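Local structure of putative peptidase (Chlamydophila abortus, 3CE2) at residues A333-Y338 and T351-L356; T339-L344 and T434-L439; Q359-K364 and D381-V386; K326-Q331 and G392-V397; A374-C379 and A401-H406. The protein probably acts as a zinc-dependent oligopeptidase of the M3B family, cutting a variety of small bioactive peptides. All blocks are in the same frame, centred on the assembly; numbering follows the deposited sequence.

Interaction 1 of 5, residues A333-Y338 and T351-L356; sequences AVDLIY and TLKQGL
Tyr-338 and Lys-353 face each other across two nearly antiparallel helix segments, 333-338 and 351-356, whose directions differ by 167° and whose axes approach to 10.3 Å. No hydrogen bond joins the segments, so side chains make the contact. Lys-353 does most of the work. Its CG is anti to the backbone N (chi1 -165°), and the chain stays extended until it bends at chi4. The aliphatic part crosses the Tyr-338 side chain at about a right angle, with Lys-353 CD 3.4 Å from Tyr-338 CD1. Lys-353 NZ then sits over one face of the ring, toward its rim, 4.5 Å from the centroid of Tyr-338. This is a cation-pi contact. The same ammonium makes a long salt bridge, Lys-353 NZ to Asp-335 OD1, at 3.7 Å. Tyr-338 OH is hydrogen-bonded to Asp-350 OD1. An apolar layer completes the interface. Val-334 CG1 lies 3.8 Å from Lys-353 CG, Ile-337 CG2 meets Leu-352 CD2 at 4.0 Å, and Val-334 also touches Leu-356. The pair belongs to the consecutive helices 330-340 and 345-357. Both rest on the zinc-binding helix 394-416: Ile-337 touches Ala-401, and Thr-351 touches Met-408.

Interaction 2 of 5, residues T339-L344 and T434-L439; sequences TSLSPL and TLNEML
Leu-439 fills the middle of this contact and meets Leu-341, Pro-343 and Leu-344 together. Its chi1 of -170° puts CG anti to the backbone N, and there Leu-439 CG is 3.7 Å from Leu-341 CD2. Its two methyls then divide: Leu-439 CD2 packs on Leu-344 CG at 3.5 Å, while Leu-439 CD1 reaches Pro-343 CG at 3.9 Å. Leu-344 and Leu-439 lie alongside and point opposite ways. Beside them, the amide of Asn-436 lies against two leucine methyls, with Leu-344 CD1 3.5 Å from Asn-436 OD1 and Leu-341 CD1 3.9 Å from Asn-436 ND2. No hydrogen bond crosses here. The amide is instead held from outside, since Asn-436 ND2 bonds to Ala-401 O and to Tyr-348 OH. The looser side is at Pro-343, which is partly exposed and meets Leu-439 CD1 through CG, with CD a little farther off. Next to it, Ser-342 is exposed and turns away, its OG bonded to Thr-339 O at 3.0 Å within the turn. The contact lies close to the metal site: the side chain of Asn-436 is about 10 Å from the zinc ion. Glu-437 probably hydrogen-bonds to ND1 of the zinc ligand His-402. Glu-430, itself a zinc ligand, lies just before helix 431-447. Such a glutamate ligand downstream of an HExxH helix is typical of gluzincin peptidases.

Interaction 3 of 5, residues Q359-K364 and D381-V386; sequences QGWVDK and DSHPYV
Trp-361 is the main side chain here, and both His-383 and Pro-384 pack against its indole. Pro-384 lies over a face of the six-membered ring. Its CG is 3.4 Å from that ring's centroid in Trp-361, nearly on the ring normal, which makes a CH-pi contact. His-383 meets the five-membered ring differently. The two planes are nearly parallel (19°) but displaced, with little overlap, and the centroids of Trp-361 and His-383 are 4.8 Å apart. A chi1 of 37° sets His-383 CG between its own backbone N and carbonyl carbon, 3.6 Å from Trp-361 NE1. His-383 CB is 3.5 Å from Trp-361 NE1. Tyr-385 presents a ring edge to the carbonyls of Gly-360 and Trp-361. The backbones run as a short parallel pair. Val-386 N donates to Trp-361 O at 2.8 Å, and Asp-363 N donates to Val-386 O at 2.9 Å. Val-362 and Val-386 are bridge partners with side chains on the same face of the sheet. Strand 362-363 is an edge of a three-stranded mixed sheet, with 385-387 in the middle and 375-377 beyond. Helix 394-416 packs alongside: Trp-361 touches Met-408, Pro-384 touches Ser-407, and Val-386 touches Glu-403.

Interaction 4 of 5, residues K326-Q331 and G392-V397; sequences KKYTFQ and GTLYDV
Tyr-328 and Gly-392 make the one hydrogen bond between these segments, from Tyr-328 N to Gly-392 O, at 2.8 Å with an N-H...O angle of 160°. Two CA-H...O contacts lie beside it: Lys-327 CA to Gly-392 O at 3.2 Å and Gly-392 CA to Tyr-328 O at 3.4 Å. Gly-392 has a positive phi (110°), which glycine readily adopts. The apolar contacts belong to the Tyr-328 ring. Val-397 CG2 comes within 3.9 Å of Tyr-328 CD2, the two side chains crossing at about a right angle. Leu-394 CD1 is 4.2 Å from Tyr-328 CE2. At the exposed margin, Lys-327 runs beside Thr-393 in the same direction. Lys-326 NZ bonds weakly to Tyr-328 OH. Further polar bonds lie within 392-397. Thr-393 and Asp-396 form a capping box: Thr-393 N donates to Asp-396 OD2 at 2.9 Å, and Asp-396 N donates to Thr-393 OG1 at 3.1 Å. Asp-396 OD2 is also bonded to Thr-393 OG1 and Thr-391 OG1. These donors and the helix N-terminus would be expected to stabilise the ionised carboxylate. The capping bonds mark the start of the zinc-binding helix, and the Tyr-328 to Gly-392 bond ties the loop before helix 330-340 to it.

Interaction 5 of 5, residues A374-C379 and A401-H406; sequences AYSSGC and AHEGGH. With ZN (zinc ion), chain D.
Glu-403 reaches Ser-376 through two torsions. Its chi1 of -64° sets CG anti to the carbonyl carbon, and chi2 of -51° bends the chain so that CD turns toward strand 375-377. Ser-376 OG lies on the side of its own backbone N and donates to Glu-403 OE1 at 2.6 Å. It meets that oxygen on the anti side, 18° out of the carboxylate plane. Ser-376 OG also lies 3.3 Å from His-406 CB, near the plane of the imidazole at its edge. The other carboxylate oxygen, Glu-403 OE2, has Ala-374 CB beside it at 4.1 Å. Strand and helix run nearly parallel, with axes 7.5 Å apart. On the same helix, His-402 NE2 binds the zinc ion at 2.1 Å and His-406 NE2 binds it at 2.2 Å. His-402, Glu-403 and His-406 are the HExxH residues of a zinc peptidase. Glu-430 is the third protein ligand, from farther along the chain. In such enzymes the motif glutamate activates the metal-bound water, and Glu-403 is consistent with this role. The hydroxyl of Ser-376 thus binds one carboxylate oxygen and ties the edge strand of the sheet to the probable catalytic glutamate.

Overall arrangement
Interaction 5 contains the zinc ligands His-402 and His-406, and the other contacts lie around it. Interaction 3 is closest, with centres about 9 Å apart. The two share a sheet through Tyr-385 N to Ser-377 O, 2.8 Å. Interaction 2 joins interaction 5 through polar bonds from helix 431-447. The side chains of Asn-436 and Val-386 lie about 10 and 11 Å from the zinc ion. Interaction 1 packs on the zinc helix, with Ile-337 CD1 3.8 Å from Ala-401 CB. It touches interaction 2 through Leu-352 and Leu-341, and interaction 3 through a probable hydrogen bond from Trp-361 N to Gly-355 O. Interaction 4 lies at the start of the zinc helix, its centre about 17 Å from that of interaction 5.

Interaction 1 of 5, residues A333-Y338 and T351-L356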
# COMPACT_ATOMS: atom_id res chain seq x y z
N ALA A 333 -20.12 -13.34 9.77
CA ALA A 333 -18.98 -12.91 8.97
C ALA A 333 -17.84 -13.89 9.21
O ALA A 333 -17.25 -14.42 8.27
CB ALA A 333 -18.56 -11.49 9.32
N VAL A 334 -17.56 -14.14 10.48
CA VAL A 334 -16.55 -15.10 10.86
C VAL A 334 -16.76 -16.50 10.25
O VAL A 334 -15.84 -17.08 9.69
CB VAL A 334 -16.44 -15.21 12.38
CG1 VAL A 334 -15.38 -16.23 12.74
CG2 VAL A 334 -16.09 -13.84 12.98
N ASP A 335 -17.97 -17.03 10.35
CA ASP A 335 -18.23 -18.35 9.77
C ASP A 335 -17.90 -18.34 8.29
O ASP A 335 -17.41 -19.33 7.74
CB ASP A 335 -19.69 -18.76 9.97
CG ASP A 335 -20.04 -18.93 11.43
OD1 ASP A 335 -19.10 -19.10 12.24
OD2 ASP A 335 -21.25 -18.90 11.77
N LEU A 336 -18.19 -17.21 7.65
CA LEU A 336 -17.94 -17.04 6.23
C LEU A 336 -16.43 -17.04 5.95
O LEU A 336 -15.93 -17.80 5.12
CB LEU A 336 -18.60 -15.76 5.73
CG LEU A 336 -18.84 -15.68 4.22
CD1 LEU A 336 -19.51 -16.96 3.72
CD2 LEU A 336 -19.66 -14.45 3.89
N ILE A 337 -15.70 -16.18 6.66
CA ILE A 337 -14.25 -16.13 6.53
C ILE A 337 -13.70 -17.54 6.71
O ILE A 337 -12.96 -18.05 5.86
CB ILE A 337 -13.61 -15.23 7.60
CG1 ILE A 337 -13.97 -13.76 7.35
CG2 ILE A 337 -12.10 -15.40 7.62
CD1 ILE A 337 -13.73 -13.36 5.94
N TYR A 338 -14.09 -18.17 7.81
CA TYR A 338 -13.58 -19.47 8.20
C TYR A 338 -13.67 -20.51 7.08
O TYR A 338 -12.73 -21.24 6.80
CB TYR A 338 -14.30 -19.95 9.46
CG TYR A 338 -13.67 -21.16 10.07
CD1 TYR A 338 -12.59 -21.05 10.93
CD2 TYR A 338 -14.17 -22.44 9.81
CE1 TYR A 338 -12.01 -22.16 11.51
CE2 TYR A 338 -13.59 -23.56 10.37
CZ TYR A 338 -12.52 -23.41 11.22
OH TYR A 338 -11.94 -24.52 11.79
N THR A 351 -6.27 -19.96 13.93
CA THR A 351 -5.62 -18.81 14.55
C THR A 351 -6.39 -17.51 14.30
O THR A 351 -6.64 -16.76 15.22
CB THR A 351 -4.17 -18.70 14.11
OG1 THR A 351 -3.48 -19.86 14.56
CG2 THR A 351 -3.51 -17.50 14.74
N LEU A 352 -6.81 -17.29 13.06
CA LEU A 352 -7.57 -16.10 12.71
C LEU A 352 -8.91 -16.10 13.42
O LEU A 352 -9.34 -15.08 13.92
CB LEU A 352 -7.79 -16.01 11.20
CG LEU A 352 -8.55 -14.78 10.72
CD1 LEU A 352 -7.98 -13.53 11.37
CD2 LEU A 352 -8.47 -14.66 9.21
N LYS A 353 -9.57 -17.25 13.45
CA LYS A 353 -10.85 -17.34 14.10
C LYS A 353 -10.68 -17.05 15.59
O LYS A 353 -11.46 -16.29 16.16
CB LYS A 353 -11.49 -18.71 13.87
CG LYS A 353 -13.00 -18.77 14.21
CD LYS A 353 -13.50 -20.19 14.13
CE LYS A 353 -14.91 -20.33 14.65
NZ LYS A 353 -15.89 -20.36 13.54
N GLN A 354 -9.66 -17.62 16.22
CA GLN A 354 -9.39 -17.34 17.64
C GLN A 354 -9.16 -15.87 17.91
O GLN A 354 -9.62 -15.34 18.92
CB GLN A 354 -8.21 -18.17 18.19
CG GLN A 354 -8.48 -19.67 18.36
CD GLN A 354 -9.96 -19.97 18.67
OE1 GLN A 354 -10.67 -20.55 17.85
NE2 GLN A 354 -10.42 -19.57 19.86
N GLY A 355 -8.43 -15.21 17.02
CA GLY A 355 -8.17 -13.78 17.15
C GLY A 355 -9.42 -12.91 17.05
O GLY A 355 -9.58 -11.93 17.77
N LEU A 356 -10.32 -13.30 16.15
CA LEU A 356 -11.54 -12.56 15.93
C LEU A 356 -12.58 -12.82 17.01
O LEU A 356 -13.51 -12.03 17.16
CB LEU A 356 -12.11 -12.95 14.56
CG LEU A 356 -11.15 -12.64 13.42
CD1 LEU A 356 -11.75 -12.99 12.07
CD2 LEU A 356 -10.76 -11.17 13.50

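Interaction 2 of 5, residues T339-L344 and T434-L439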
# COMPACT_ATOMS: atom_id res chain seq x y z
N THR A 339 -14.81 -20.59 6.41
CA THR A 339 -14.91 -21.56 5.32
C THR A 339 -14.26 -21.04 4.05
O THR A 339 -13.72 -21.82 3.27
CB THR A 339 -16.38 -21.97 5.03
OG1 THR A 339 -17.17 -20.80 4.76
CG2 THR A 339 -16.97 -22.74 6.23
N SER A 340 -14.32 -19.73 3.84
CA SER A 340 -13.78 -19.14 2.61
C SER A 340 -12.26 -19.21 2.50
O SER A 340 -11.72 -19.33 1.41
CB SER A 340 -14.22 -17.69 2.48
OG SER A 340 -15.61 -17.61 2.28
N LEU A 341 -11.58 -19.14 3.64
CA LEU A 341 -10.14 -19.15 3.62
C LEU A 341 -9.57 -20.54 3.86
O LEU A 341 -8.34 -20.70 3.90
CB LEU A 341 -9.60 -18.14 4.63
CG LEU A 341 -10.08 -16.70 4.45
CD1 LEU A 341 -9.31 -15.77 5.37
CD2 LEU A 341 -9.95 -16.24 3.01
N SER A 342 -10.43 -21.55 3.98
CA SER A 342 -9.94 -22.91 4.27
C SER A 342 -8.76 -23.43 3.41
O SER A 342 -7.92 -24.19 3.89
CB SER A 342 -11.07 -23.96 4.33
OG SER A 342 -11.76 -24.10 3.10
N PRO A 343 -8.67 -23.02 2.14
CA PRO A 343 -7.46 -23.45 1.43
C PRO A 343 -6.16 -22.93 2.07
O PRO A 343 -5.08 -23.37 1.67
CB PRO A 343 -7.64 -22.87 0.04
CG PRO A 343 -9.11 -22.70 -0.11
CD PRO A 343 -9.58 -22.27 1.26
N LEU A 344 -6.24 -22.02 3.03
CA LEU A 344 -5.03 -21.57 3.71
C LEU A 344 -4.68 -22.50 4.85
O LEU A 344 -3.67 -22.31 5.55
CB LEU A 344 -5.19 -20.14 4.20
CG LEU A 344 -5.38 -19.10 3.10
CD1 LEU A 344 -5.38 -17.73 3.71
CD2 LEU A 344 -4.30 -19.21 2.07
N THR A 434 -4.64 -8.74 -0.02
CA THR A 434 -5.23 -8.88 -1.34
C THR A 434 -5.56 -10.33 -1.60
O THR A 434 -6.66 -10.66 -2.06
CB THR A 434 -4.30 -8.31 -2.42
OG1 THR A 434 -4.22 -6.89 -2.28
CG2 THR A 434 -4.82 -8.63 -3.80
N LEU A 435 -4.61 -11.22 -1.30
CA LEU A 435 -4.86 -12.65 -1.43
C LEU A 435 -6.10 -13.08 -0.64
O LEU A 435 -6.94 -13.79 -1.17
CB LEU A 435 -3.64 -13.48 -1.00
CG LEU A 435 -3.74 -15.01 -1.14
CD1 LEU A 435 -2.39 -15.64 -1.47
CD2 LEU A 435 -4.35 -15.67 0.08
N ASN A 436 -6.23 -12.64 0.60
CA ASN A 436 -7.46 -12.91 1.35
C ASN A 436 -8.74 -12.38 0.67
O ASN A 436 -9.73 -13.09 0.61
CB ASN A 436 -7.38 -12.43 2.80
CG ASN A 436 -6.59 -13.37 3.68
OD1 ASN A 436 -6.03 -14.35 3.21
ND2 ASN A 436 -6.52 -13.06 4.97
N GLU A 437 -8.72 -11.15 0.17
CA GLU A 437 -9.89 -10.63 -0.53
C GLU A 437 -10.25 -11.57 -1.64
O GLU A 437 -11.39 -11.95 -1.79
CB GLU A 437 -9.62 -9.28 -1.15
CG GLU A 437 -9.85 -8.08 -0.25
CD GLU A 437 -9.17 -6.83 -0.79
OE1 GLU A 437 -9.63 -6.28 -1.82
OE2 GLU A 437 -8.15 -6.40 -0.20
N MET A 438 -9.25 -11.92 -2.45
CA MET A 438 -9.45 -12.72 -3.66
C MET A 438 -9.95 -14.13 -3.36
O MET A 438 -10.88 -14.61 -3.98
CB MET A 438 -8.17 -12.76 -4.49
CG MET A 438 -7.81 -11.39 -5.08
SD MET A 438 -8.95 -10.91 -6.41
CE MET A 438 -9.26 -9.20 -6.03
N LEU A 439 -9.32 -14.77 -2.40
CA LEU A 439 -9.75 -16.07 -1.91
C LEU A 439 -11.22 -16.04 -1.49
O LEU A 439 -11.98 -16.93 -1.84
CB LEU A 439 -8.89 -16.45 -0.71
CG LEU A 439 -9.00 -17.88 -0.16
CD1 LEU A 439 -9.28 -18.94 -1.26
CD2 LEU A 439 -7.73 -18.20 0.64

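Interaction 3 of 5, residues Q359-K364 and D381-V386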
# COMPACT_ATOMS: atom_id res chain seq x y z
N GLN A 359 -9.49 -14.17 21.46
CA GLN A 359 -8.17 -13.64 21.80
C GLN A 359 -8.16 -12.12 21.98
O GLN A 359 -7.14 -11.53 22.36
CB GLN A 359 -7.14 -14.05 20.73
CG GLN A 359 -6.18 -15.17 21.14
CD GLN A 359 -6.82 -16.18 22.10
OE1 GLN A 359 -6.48 -16.22 23.29
NE2 GLN A 359 -7.75 -17.00 21.60
N GLY A 360 -9.29 -11.46 21.67
CA GLY A 360 -9.38 -10.01 21.78
C GLY A 360 -8.57 -9.18 20.79
O GLY A 360 -8.06 -8.11 21.12
N TRP A 361 -8.45 -9.65 19.56
CA TRP A 361 -7.73 -8.91 18.54
C TRP A 361 -8.54 -7.71 18.04
O TRP A 361 -7.98 -6.66 17.70
CB TRP A 361 -7.45 -9.83 17.35
CG TRP A 361 -6.40 -10.85 17.59
CD1 TRP A 361 -5.88 -11.25 18.79
CD2 TRP A 361 -5.72 -11.60 16.59
NE1 TRP A 361 -4.92 -12.20 18.59
CE2 TRP A 361 -4.80 -12.44 17.25
CE3 TRP A 361 -5.79 -11.65 15.19
CZ2 TRP A 361 -3.97 -13.33 16.57
CZ3 TRP A 361 -4.97 -12.52 14.51
CH2 TRP A 361 -4.07 -13.36 15.20
N VAL A 362 -9.85 -7.89 18.00
CA VAL A 362 -10.75 -7.03 17.26
C VAL A 362 -11.54 -6.06 18.10
O VAL A 362 -12.24 -6.46 19.02
CB VAL A 362 -11.83 -7.88 16.61
CG1 VAL A 362 -12.26 -7.24 15.32
CG2 VAL A 362 -11.31 -9.28 16.40
N ASP A 363 -11.46 -4.79 17.76
CA ASP A 363 -12.48 -3.86 18.19
C ASP A 363 -13.59 -3.80 17.13
O ASP A 363 -13.43 -3.18 16.09
CB ASP A 363 -11.87 -2.48 18.41
CG ASP A 363 -12.54 -1.74 19.53
OD1 ASP A 363 -12.40 -2.16 20.70
OD2 ASP A 363 -13.21 -0.74 19.23
N LYS A 364 -14.72 -4.46 17.39
CA LYS A 364 -15.70 -4.72 16.33
C LYS A 364 -16.55 -3.60 15.73
O LYS A 364 -16.79 -3.58 14.52
CB LYS A 364 -16.67 -5.82 16.79
CG LYS A 364 -16.00 -7.15 17.01
CD LYS A 364 -17.01 -8.18 17.45
CE LYS A 364 -16.35 -9.24 18.26
NZ LYS A 364 -17.16 -9.41 19.48
N ASP A 381 5.69 -6.92 20.40
CA ASP A 381 5.31 -7.54 21.67
C ASP A 381 3.82 -7.92 21.84
O ASP A 381 3.48 -8.73 22.71
CB ASP A 381 5.84 -6.70 22.83
CG ASP A 381 7.36 -6.72 22.89
OD1 ASP A 381 7.93 -7.83 23.02
OD2 ASP A 381 7.99 -5.63 22.77
N SER A 382 2.96 -7.37 21.00
CA SER A 382 1.52 -7.61 21.09
C SER A 382 1.03 -8.64 20.08
O SER A 382 1.74 -8.97 19.13
CB SER A 382 0.79 -6.30 20.84
OG SER A 382 1.29 -5.65 19.67
N HIS A 383 -0.19 -9.12 20.25
CA HIS A 383 -0.81 -9.81 19.14
C HIS A 383 -1.28 -8.70 18.20
O HIS A 383 -1.13 -7.53 18.55
CB HIS A 383 -1.93 -10.77 19.56
CG HIS A 383 -2.76 -10.28 20.70
ND1 HIS A 383 -2.72 -10.85 21.95
CD2 HIS A 383 -3.67 -9.28 20.77
CE1 HIS A 383 -3.56 -10.22 22.75
NE2 HIS A 383 -4.15 -9.26 22.06
N PRO A 384 -1.77 -9.05 16.99
CA PRO A 384 -2.22 -7.99 16.10
C PRO A 384 -3.54 -7.41 16.60
O PRO A 384 -4.29 -8.08 17.31
CB PRO A 384 -2.42 -8.70 14.76
CG PRO A 384 -2.59 -10.13 15.10
CD PRO A 384 -1.92 -10.39 16.40
N TYR A 385 -3.81 -6.16 16.29
CA TYR A 385 -5.02 -5.54 16.75
C TYR A 385 -5.71 -5.04 15.52
O TYR A 385 -5.11 -4.38 14.67
CB TYR A 385 -4.71 -4.41 17.73
CG TYR A 385 -4.38 -4.91 19.13
CD1 TYR A 385 -5.37 -5.54 19.89
CD2 TYR A 385 -3.11 -4.73 19.70
CE1 TYR A 385 -5.10 -6.00 21.19
CE2 TYR A 385 -2.83 -5.19 20.99
CZ TYR A 385 -3.84 -5.83 21.73
OH TYR A 385 -3.63 -6.29 23.01
N VAL A 386 -6.97 -5.41 15.40
CA VAL A 386 -7.74 -5.00 14.25
C VAL A 386 -8.81 -4.03 14.70
O VAL A 386 -9.69 -4.39 15.50
CB VAL A 386 -8.45 -6.18 13.62
CG1 VAL A 386 -9.26 -5.71 12.44
CG2 VAL A 386 -7.46 -7.20 13.21

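Interaction 4 of 5, residues K326-Q331 and G392-V397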
# COMPACT_ATOMS: atom_id res chain seq x y z
N LYS A 326 -27.37 -9.09 1.13
CA LYS A 326 -27.53 -9.74 2.43
C LYS A 326 -26.87 -8.97 3.58
O LYS A 326 -26.09 -8.05 3.37
CB LYS A 326 -27.00 -11.18 2.35
CG LYS A 326 -27.47 -11.93 1.09
CD LYS A 326 -26.50 -13.05 0.63
CE LYS A 326 -26.82 -14.43 1.25
NZ LYS A 326 -26.26 -14.64 2.63
N LYS A 327 -27.20 -9.36 4.79
CA LYS A 327 -26.62 -8.76 5.98
C LYS A 327 -26.05 -9.86 6.88
O LYS A 327 -26.68 -10.90 7.05
CB LYS A 327 -27.67 -7.95 6.73
CG LYS A 327 -28.20 -6.78 5.92
CD LYS A 327 -27.15 -5.68 5.73
CE LYS A 327 -27.64 -4.58 4.78
NZ LYS A 327 -27.00 -3.27 5.09
N TYR A 328 -24.88 -9.62 7.45
CA TYR A 328 -24.18 -10.65 8.21
C TYR A 328 -23.95 -10.18 9.64
O TYR A 328 -23.47 -9.06 9.85
CB TYR A 328 -22.82 -10.94 7.57
CG TYR A 328 -22.90 -11.53 6.16
CD1 TYR A 328 -22.86 -12.91 5.97
CD2 TYR A 328 -23.00 -10.71 5.03
CE1 TYR A 328 -22.93 -13.47 4.71
CE2 TYR A 328 -23.08 -11.27 3.75
CZ TYR A 328 -23.04 -12.66 3.60
OH TYR A 328 -23.11 -13.26 2.36
N THR A 329 -24.29 -11.01 10.62
CA THR A 329 -23.84 -10.72 11.98
C THR A 329 -22.33 -10.87 12.02
O THR A 329 -21.73 -11.46 11.12
CB THR A 329 -24.44 -11.69 13.03
OG1 THR A 329 -24.08 -13.04 12.71
CG2 THR A 329 -25.94 -11.56 13.10
N PHE A 330 -21.70 -10.36 13.07
CA PHE A 330 -20.29 -10.59 13.20
C PHE A 330 -20.04 -12.09 13.12
O PHE A 330 -19.26 -12.56 12.29
CB PHE A 330 -19.73 -10.00 14.49
CG PHE A 330 -18.24 -9.88 14.46
CD1 PHE A 330 -17.63 -8.83 13.77
CD2 PHE A 330 -17.44 -10.85 15.06
CE1 PHE A 330 -16.27 -8.72 13.71
CE2 PHE A 330 -16.08 -10.75 15.01
CZ PHE A 330 -15.48 -9.68 14.33
N GLN A 331 -20.75 -12.84 13.96
CA GLN A 331 -20.66 -14.28 13.97
C GLN A 331 -20.70 -14.81 12.57
O GLN A 331 -19.82 -15.58 12.17
CB GLN A 331 -21.80 -14.90 14.78
CG GLN A 331 -21.51 -16.34 15.20
CD GLN A 331 -20.02 -16.57 15.53
OE1 GLN A 331 -19.46 -15.91 16.41
NE2 GLN A 331 -19.39 -17.48 14.80
N GLY A 392 -22.14 -4.85 8.79
CA GLY A 392 -22.95 -6.01 8.42
C GLY A 392 -23.09 -6.31 6.95
O GLY A 392 -23.84 -7.20 6.57
N THR A 393 -22.37 -5.58 6.10
CA THR A 393 -22.50 -5.76 4.65
C THR A 393 -21.41 -6.69 4.12
O THR A 393 -20.44 -7.00 4.82
CB THR A 393 -22.34 -4.41 3.89
OG1 THR A 393 -20.98 -3.96 4.01
CG2 THR A 393 -23.30 -3.30 4.44
N LEU A 394 -21.55 -7.10 2.86
CA LEU A 394 -20.53 -7.91 2.23
C LEU A 394 -19.19 -7.16 2.15
O LEU A 394 -18.13 -7.76 2.33
CB LEU A 394 -20.98 -8.37 0.83
CG LEU A 394 -20.09 -9.42 0.13
CD1 LEU A 394 -20.01 -10.72 0.93
CD2 LEU A 394 -20.54 -9.68 -1.31
N TYR A 395 -19.24 -5.86 1.87
CA TYR A 395 -18.04 -5.03 1.94
C TYR A 395 -17.35 -5.18 3.29
O TYR A 395 -16.14 -5.36 3.35
CB TYR A 395 -18.36 -3.56 1.67
CG TYR A 395 -17.16 -2.67 1.89
CD1 TYR A 395 -16.13 -2.60 0.93
CD2 TYR A 395 -17.03 -1.92 3.06
CE1 TYR A 395 -14.99 -1.78 1.13
CE2 TYR A 395 -15.91 -1.10 3.28
CZ TYR A 395 -14.89 -1.03 2.32
OH TYR A 395 -13.79 -0.23 2.56
N ASP A 396 -18.12 -5.10 4.38
CA ASP A 396 -17.61 -5.34 5.73
C ASP A 396 -16.85 -6.66 5.85
O ASP A 396 -15.71 -6.70 6.32
CB ASP A 396 -18.76 -5.38 6.75
CG ASP A 396 -19.22 -4.00 7.18
OD1 ASP A 396 -18.48 -3.32 7.91
OD2 ASP A 396 -20.36 -3.62 6.82
N VAL A 397 -17.50 -7.75 5.44
CA VAL A 397 -16.89 -9.07 5.52
C VAL A 397 -15.51 -9.08 4.86
O VAL A 397 -14.55 -9.58 5.44
CB VAL A 397 -17.79 -10.13 4.88
CG1 VAL A 397 -17.19 -11.50 5.06
CG2 VAL A 397 -19.17 -10.08 5.50

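Interaction 5 of 5, residues A374-C379 and A401-H406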
# COMPACT_ATOMS: atom_id res chain seq x y z
N ALA A 374 -10.92 1.20 8.92
CA ALA A 374 -10.34 -0.06 9.41
C ALA A 374 -8.82 -0.16 9.25
O ALA A 374 -8.23 0.47 8.38
CB ALA A 374 -11.01 -1.25 8.72
N TYR A 375 -8.20 -0.98 10.11
CA TYR A 375 -6.76 -1.23 10.02
C TYR A 375 -6.31 -2.38 10.90
O TYR A 375 -7.07 -2.89 11.71
CB TYR A 375 -5.95 0.03 10.38
CG TYR A 375 -6.07 0.47 11.82
CD1 TYR A 375 -5.58 -0.33 12.87
CD2 TYR A 375 -6.66 1.70 12.14
CE1 TYR A 375 -5.67 0.09 14.20
CE2 TYR A 375 -6.76 2.13 13.47
CZ TYR A 375 -6.27 1.33 14.49
OH TYR A 375 -6.39 1.76 15.80
N SER A 376 -5.04 -2.77 10.71
CA SER A 376 -4.33 -3.70 11.58
C SER A 376 -3.14 -2.99 12.15
O SER A 376 -2.47 -2.23 11.46
CB SER A 376 -3.81 -4.88 10.79
OG SER A 376 -4.71 -5.17 9.75
N SER A 377 -2.84 -3.26 13.41
CA SER A 377 -1.71 -2.63 14.03
C SER A 377 -1.24 -3.57 15.12
O SER A 377 -1.72 -4.69 15.22
CB SER A 377 -2.12 -1.25 14.60
OG SER A 377 -1.04 -0.62 15.27
N GLY A 378 -0.31 -3.11 15.95
CA GLY A 378 0.26 -3.94 16.99
C GLY A 378 1.73 -3.70 16.89
O GLY A 378 2.18 -2.89 16.08
N CYS A 379 2.52 -4.36 17.71
CA CYS A 379 3.96 -4.26 17.56
C CYS A 379 4.53 -5.60 17.90
O CYS A 379 3.78 -6.56 18.13
CB CYS A 379 4.55 -3.20 18.49
SG CYS A 379 4.12 -3.52 20.21
N ALA A 401 -11.57 -9.84 5.95
CA ALA A 401 -10.64 -10.68 5.19
C ALA A 401 -9.36 -9.92 4.88
O ALA A 401 -8.26 -10.47 4.98
CB ALA A 401 -11.28 -11.22 3.91
N HIS A 402 -9.49 -8.65 4.52
CA HIS A 402 -8.33 -7.80 4.23
C HIS A 402 -7.46 -7.59 5.48
O HIS A 402 -6.25 -7.86 5.47
CB HIS A 402 -8.83 -6.46 3.72
CG HIS A 402 -7.76 -5.55 3.21
ND1 HIS A 402 -7.44 -5.44 1.88
CD2 HIS A 402 -6.97 -4.66 3.87
CE1 HIS A 402 -6.49 -4.54 1.72
NE2 HIS A 402 -6.17 -4.06 2.92
N GLU A 403 -8.08 -7.09 6.55
CA GLU A 403 -7.35 -6.79 7.77
C GLU A 403 -6.84 -8.07 8.41
O GLU A 403 -5.76 -8.08 9.00
CB GLU A 403 -8.21 -5.98 8.75
CG GLU A 403 -8.61 -4.60 8.22
CD GLU A 403 -7.42 -3.77 7.70
OE1 GLU A 403 -6.25 -4.11 7.99
OE2 GLU A 403 -7.64 -2.77 6.99
N GLY A 404 -7.61 -9.15 8.30
CA GLY A 404 -7.14 -10.47 8.76
C GLY A 404 -5.86 -10.90 8.04
O GLY A 404 -4.96 -11.50 8.63
N GLY A 405 -5.78 -10.56 6.77
CA GLY A 405 -4.57 -10.79 6.03
C GLY A 405 -3.35 -10.07 6.59
O GLY A 405 -2.33 -10.72 6.84
N HIS A 406 -3.44 -8.74 6.77
CA HIS A 406 -2.30 -7.97 7.32
C HIS A 406 -1.95 -8.55 8.67
O HIS A 406 -0.79 -8.69 9.02
CB HIS A 406 -2.63 -6.49 7.57
CG HIS A 406 -2.78 -5.66 6.34
ND1 HIS A 406 -1.91 -5.74 5.28
CD2 HIS A 406 -3.69 -4.71 6.02
CE1 HIS A 406 -2.28 -4.89 4.35
NE2 HIS A 406 -3.36 -4.25 4.77
ZN ZN D . -4.47 -2.96 3.42